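Local coordinates for acetylene hydratase (Pelobacter acetylenicus, PDB 2E7Z), which catalyses the hydration of acetylene to acetaldehyde, a non-redox reaction at a tungsten-bis(molybdopterin guanine dinucleotide) centre accompanied by a [4Fe-4S] cluster, at residues F474-Q479 / Y531-Y537. Sequence-based numbering, arbitrary orientation.
Sequences FGNTSQ and YQKQYTY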
ATOM      1  N   PHE A 474      -1.877   9.606 -15.460  1.00 11.69           N
ATOM      2  CA  PHE A 474      -2.802   9.189 -16.499  1.00 11.74           C
ATOM      3  C   PHE A 474      -3.976   8.536 -15.820  1.00 11.90           C
ATOM      4  O   PHE A 474      -3.900   8.154 -14.644  1.00 11.92           O
ATOM      5  CB  PHE A 474      -2.149   8.175 -17.451  1.00 12.94           C
ATOM      6  CG  PHE A 474      -1.780   6.880 -16.786  1.00 12.95           C
ATOM      7  CD1 PHE A 474      -0.553   6.735 -16.154  1.00 13.96           C
ATOM      8  CD2 PHE A 474      -2.657   5.799 -16.790  1.00 13.69           C
ATOM      9  CE1 PHE A 474      -0.222   5.541 -15.536  1.00 15.15           C
ATOM     10  CE2 PHE A 474      -2.333   4.605 -16.156  1.00 16.25           C
ATOM     11  CZ  PHE A 474      -1.103   4.482 -15.528  1.00 17.02           C
ATOM     12  N   GLY A 475      -5.054   8.382 -16.576  1.00 10.94           N
ATOM     13  CA  GLY A 475      -6.182   7.578 -16.100  1.00 11.06           C
ATOM     14  C   GLY A 475      -6.651   6.646 -17.191  1.00 11.02           C
ATOM     15  O   GLY A 475      -6.754   7.057 -18.346  1.00 12.56           O
ATOM     16  N   ASN A 476      -6.902   5.390 -16.827  1.00 10.66           N
ATOM     17  CA  ASN A 476      -7.633   4.453 -17.694  1.00 11.17           C
ATOM     18  C   ASN A 476      -9.113   4.428 -17.348  1.00 10.65           C
ATOM     19  O   ASN A 476      -9.481   4.348 -16.182  1.00 12.38           O
ATOM     20  CB  ASN A 476      -7.067   3.032 -17.562  1.00 10.82           C
ATOM     21  CG  ASN A 476      -5.657   2.910 -18.124  1.00 12.31           C
ATOM     22  OD1 ASN A 476      -4.783   2.276 -17.529  1.00 14.23           O
ATOM     23  ND2 ASN A 476      -5.424   3.551 -19.246  1.00 12.53           N
ATOM     24  N   THR A 477      -9.961   4.484 -18.363  1.00  9.76           N
ATOM     25  CA  THR A 477     -11.392   4.309 -18.135  1.00  9.09           C
ATOM     26  C   THR A 477     -11.760   2.836 -17.926  1.00  8.99           C
ATOM     27  O   THR A 477     -11.137   1.945 -18.501  1.00  9.65           O
ATOM     28  CB  THR A 477     -12.193   4.889 -19.316  1.00  9.25           C
ATOM     29  OG1 THR A 477     -11.740   4.257 -20.527  1.00 10.10           O
ATOM     30  CG2 THR A 477     -11.979   6.393 -19.418  1.00  9.65           C
ATOM     31  N   SER A 478     -12.775   2.620 -17.095  1.00  8.83           N
ATOM     32  CA  SER A 478     -13.330   1.308 -16.847  1.00  8.68           C
ATOM     33  C   SER A 478     -14.824   1.324 -17.104  1.00  8.71           C
ATOM     34  O   SER A 478     -15.554   2.084 -16.476  1.00  7.69           O
ATOM     35  CB  SER A 478     -13.072   0.902 -15.405  1.00  7.96           C
ATOM     36  OG  SER A 478     -13.380  -0.465 -15.258  1.00  8.61           O
ATOM     37  N   GLN A 479     -15.288   0.479 -18.017  1.00  8.56           N
ATOM     38  CA  GLN A 479     -16.717   0.375 -18.275  1.00  8.46           C
ATOM     39  C   GLN A 479     -17.387  -0.544 -17.290  1.00  9.77           C
ATOM     40  O   GLN A 479     -16.778  -1.541 -16.844  1.00  9.36           O
ATOM     41  CB  GLN A 479     -16.936  -0.116 -19.701  1.00 10.02           C
ATOM     42  CG  GLN A 479     -16.356   0.812 -20.765  1.00 10.52           C
ATOM     43  CD  GLN A 479     -16.754   0.354 -22.140  1.00 10.76           C
ATOM     44  OE1 GLN A 479     -16.300  -0.683 -22.617  1.00 12.26           O
ATOM     45  NE2 GLN A 479     -17.667   1.084 -22.751  1.00 13.15           N
ATOM     46  N   TYR A 531     -16.871  10.019 -22.463  1.00 10.72           N
ATOM     47  CA  TYR A 531     -15.548   9.901 -21.880  1.00 10.90           C
ATOM     48  C   TYR A 531     -15.032   8.475 -21.921  1.00 10.37           C
ATOM     49  O   TYR A 531     -13.858   8.265 -22.179  1.00 10.61           O
ATOM     50  CB  TYR A 531     -15.582  10.382 -20.437  1.00 10.87           C
ATOM     51  CG  TYR A 531     -14.226  10.652 -19.841  1.00  9.12           C
ATOM     52  CD1 TYR A 531     -13.569  11.862 -20.073  1.00 10.29           C
ATOM     53  CD2 TYR A 531     -13.615   9.725 -19.001  1.00  9.80           C
ATOM     54  CE1 TYR A 531     -12.333  12.138 -19.508  1.00 11.81           C
ATOM     55  CE2 TYR A 531     -12.384   9.986 -18.426  1.00  9.50           C
ATOM     56  CZ  TYR A 531     -11.737  11.193 -18.686  1.00 10.13           C
ATOM     57  OH  TYR A 531     -10.512  11.484 -18.113  1.00 11.24           O
ATOM     58  N   GLN A 532     -15.910   7.500 -21.657  1.00 10.24           N
ATOM     59  CA  GLN A 532     -15.469   6.107 -21.508  1.00 11.21           C
ATOM     60  C   GLN A 532     -15.058   5.485 -22.825  1.00 12.20           C
ATOM     61  O   GLN A 532     -14.514   4.379 -22.829  1.00 13.57           O
ATOM     62  CB  GLN A 532     -16.587   5.268 -20.904  1.00 11.30           C
ATOM     63  CG  GLN A 532     -17.753   5.049 -21.869  1.00 12.73           C
ATOM     64  CD  GLN A 532     -18.898   4.382 -21.191  1.00 12.70           C
ATOM     65  OE1 GLN A 532     -19.016   3.145 -21.189  1.00 14.75           O
ATOM     66  NE2 GLN A 532     -19.729   5.200 -20.547  1.00 13.58           N
ATOM     67  N   LYS A 533     -15.318   6.185 -23.931  1.00 12.18           N
ATOM     68  CA  LYS A 533     -15.039   5.633 -25.248  1.00 13.27           C
ATOM     69  C   LYS A 533     -13.547   5.593 -25.570  1.00 13.77           C
ATOM     70  O   LYS A 533     -13.133   4.868 -26.469  1.00 16.10           O
ATOM     71  CB  LYS A 533     -15.844   6.356 -26.333  1.00 13.80           C
ATOM     72  CG  LYS A 533     -17.353   6.104 -26.214  1.00 15.02           C
ATOM     73  CD  LYS A 533     -18.123   6.904 -27.259  1.00 18.04           C
ATOM     74  CE  LYS A 533     -19.615   6.649 -27.132  1.00 21.68           C
ATOM     75  NZ  LYS A 533     -20.403   7.351 -28.190  1.00 24.24           N
ATOM     76  N   GLN A 534     -12.747   6.372 -24.847  1.00 12.17           N
ATOM     77  CA  GLN A 534     -11.312   6.363 -25.033  1.00 11.63           C
ATOM     78  C   GLN A 534     -10.670   5.637 -23.869  1.00 11.36           C
ATOM     79  O   GLN A 534     -11.089   5.811 -22.722  1.00 10.83           O
ATOM     80  CB  GLN A 534     -10.828   7.799 -25.080  1.00 11.67           C
ATOM     81  CG  GLN A 534      -9.320   7.921 -25.267  1.00 14.74           C
ATOM     82  CD  GLN A 534      -8.860   9.337 -25.589  1.00 15.88           C
ATOM     83  OE1 GLN A 534      -9.426  10.006 -26.451  1.00 17.43           O
ATOM     84  NE2 GLN A 534      -7.805   9.788 -24.919  1.00 15.74           N
ATOM     85  N   TYR A 535      -9.675   4.801 -24.165  1.00 11.36           N
ATOM     86  CA  TYR A 535      -9.040   3.986 -23.135  1.00 11.61           C
ATOM     87  C   TYR A 535      -8.335   4.778 -22.051  1.00 11.22           C
ATOM     88  O   TYR A 535      -8.464   4.466 -20.863  1.00 10.70           O
ATOM     89  CB  TYR A 535      -7.982   3.060 -23.729  1.00 12.29           C
ATOM     90  CG  TYR A 535      -8.496   1.903 -24.524  1.00 13.14           C
ATOM     91  CD1 TYR A 535      -9.587   1.158 -24.098  1.00 14.41           C
ATOM     92  CD2 TYR A 535      -7.823   1.501 -25.671  1.00 14.14           C
ATOM     93  CE1 TYR A 535     -10.031   0.049 -24.840  1.00 15.52           C
ATOM     94  CE2 TYR A 535      -8.241   0.416 -26.404  1.00 14.63           C
ATOM     95  CZ  TYR A 535      -9.349  -0.315 -25.994  1.00 16.63           C
ATOM     96  OH  TYR A 535      -9.794  -1.406 -26.719  1.00 18.17           O
ATOM     97  N   THR A 536      -7.533   5.761 -22.467  1.00 11.21           N
ATOM     98  CA  THR A 536      -6.560   6.381 -21.564  1.00 11.52           C
ATOM     99  C   THR A 536      -6.468   7.873 -21.802  1.00 12.19           C
ATOM    100  O   THR A 536      -6.411   8.303 -22.952  1.00 13.01           O
ATOM    101  CB  THR A 536      -5.157   5.792 -21.854  1.00 12.61           C
ATOM    102  OG1 THR A 536      -5.231   4.361 -21.802  1.00 13.23           O
ATOM    103  CG2 THR A 536      -4.099   6.330 -20.869  1.00 13.67           C
ATOM    104  N   TYR A 537      -6.397   8.639 -20.716  1.00 11.90           N
ATOM    105  CA  TYR A 537      -6.189  10.070 -20.790  1.00 11.81           C
ATOM    106  C   TYR A 537      -4.912  10.438 -20.061  1.00 12.35           C
ATOM    107  O   TYR A 537      -4.816  10.256 -18.845  1.00 12.23           O
ATOM    108  CB  TYR A 537      -7.367  10.801 -20.158  1.00 12.25           C
ATOM    109  CG  TYR A 537      -8.655  10.606 -20.924  1.00 11.02           C
ATOM    110  CD1 TYR A 537      -9.499   9.536 -20.657  1.00 10.95           C
ATOM    111  CD2 TYR A 537      -9.036  11.509 -21.910  1.00 12.48           C
ATOM    112  CE1 TYR A 537     -10.696   9.369 -21.363  1.00 11.56           C
ATOM    113  CE2 TYR A 537     -10.219  11.368 -22.611  1.00 12.27           C
ATOM    114  CZ  TYR A 537     -11.041  10.300 -22.339  1.00 10.95           C
ATOM    115  OH  TYR A 537     -12.217  10.180 -23.048  1.00 12.24           O
TER
HETATM  116  O   HOH W   1      -8.746   1.788 -20.356  1.00 11.54           O
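Backbone hydrogen bonds join the two segments first: G475 N to Y537 O (3.0 Å) and Y537 N to G475 O (2.9 Å) close an antiparallel hydrogen-bonded pair, and T477 N to Y535 O (2.9 Å) adds a third. Between them, N476 and T536 form the non-hydrogen-bonded pair, their CA atoms 4.5 Å apart; N476 turns its OD1 to T36. A water donates to both T477 O and Y535 O, again linking the backbones. The short arm of T477 hydrogen-bonds through OG1, whose position is less certain, to Q534 O (2.8 Å) at the end of the type I turn 531-534, while the longer Q479 sends NE2 to OE1 of Q532 (2.9 Å). The T477 methyl packs against two tyrosines, CG2 lying 3.7 Å from Y531 CD2 and 3.8 Å from Y537 CE1 at that ring's edge, apolar contacts suiting threonine; Y537 OH donates to Y531 O (2.7 Å). G475, having no side chain, adds no bulk on the face where the Y537 ring lies. Together this makes a small two-stranded antiparallel sheet, its strands joined by a connection with helices but no further strand, packed beside the N-terminal strand 2-5 that leads into the cluster-binding cysteines.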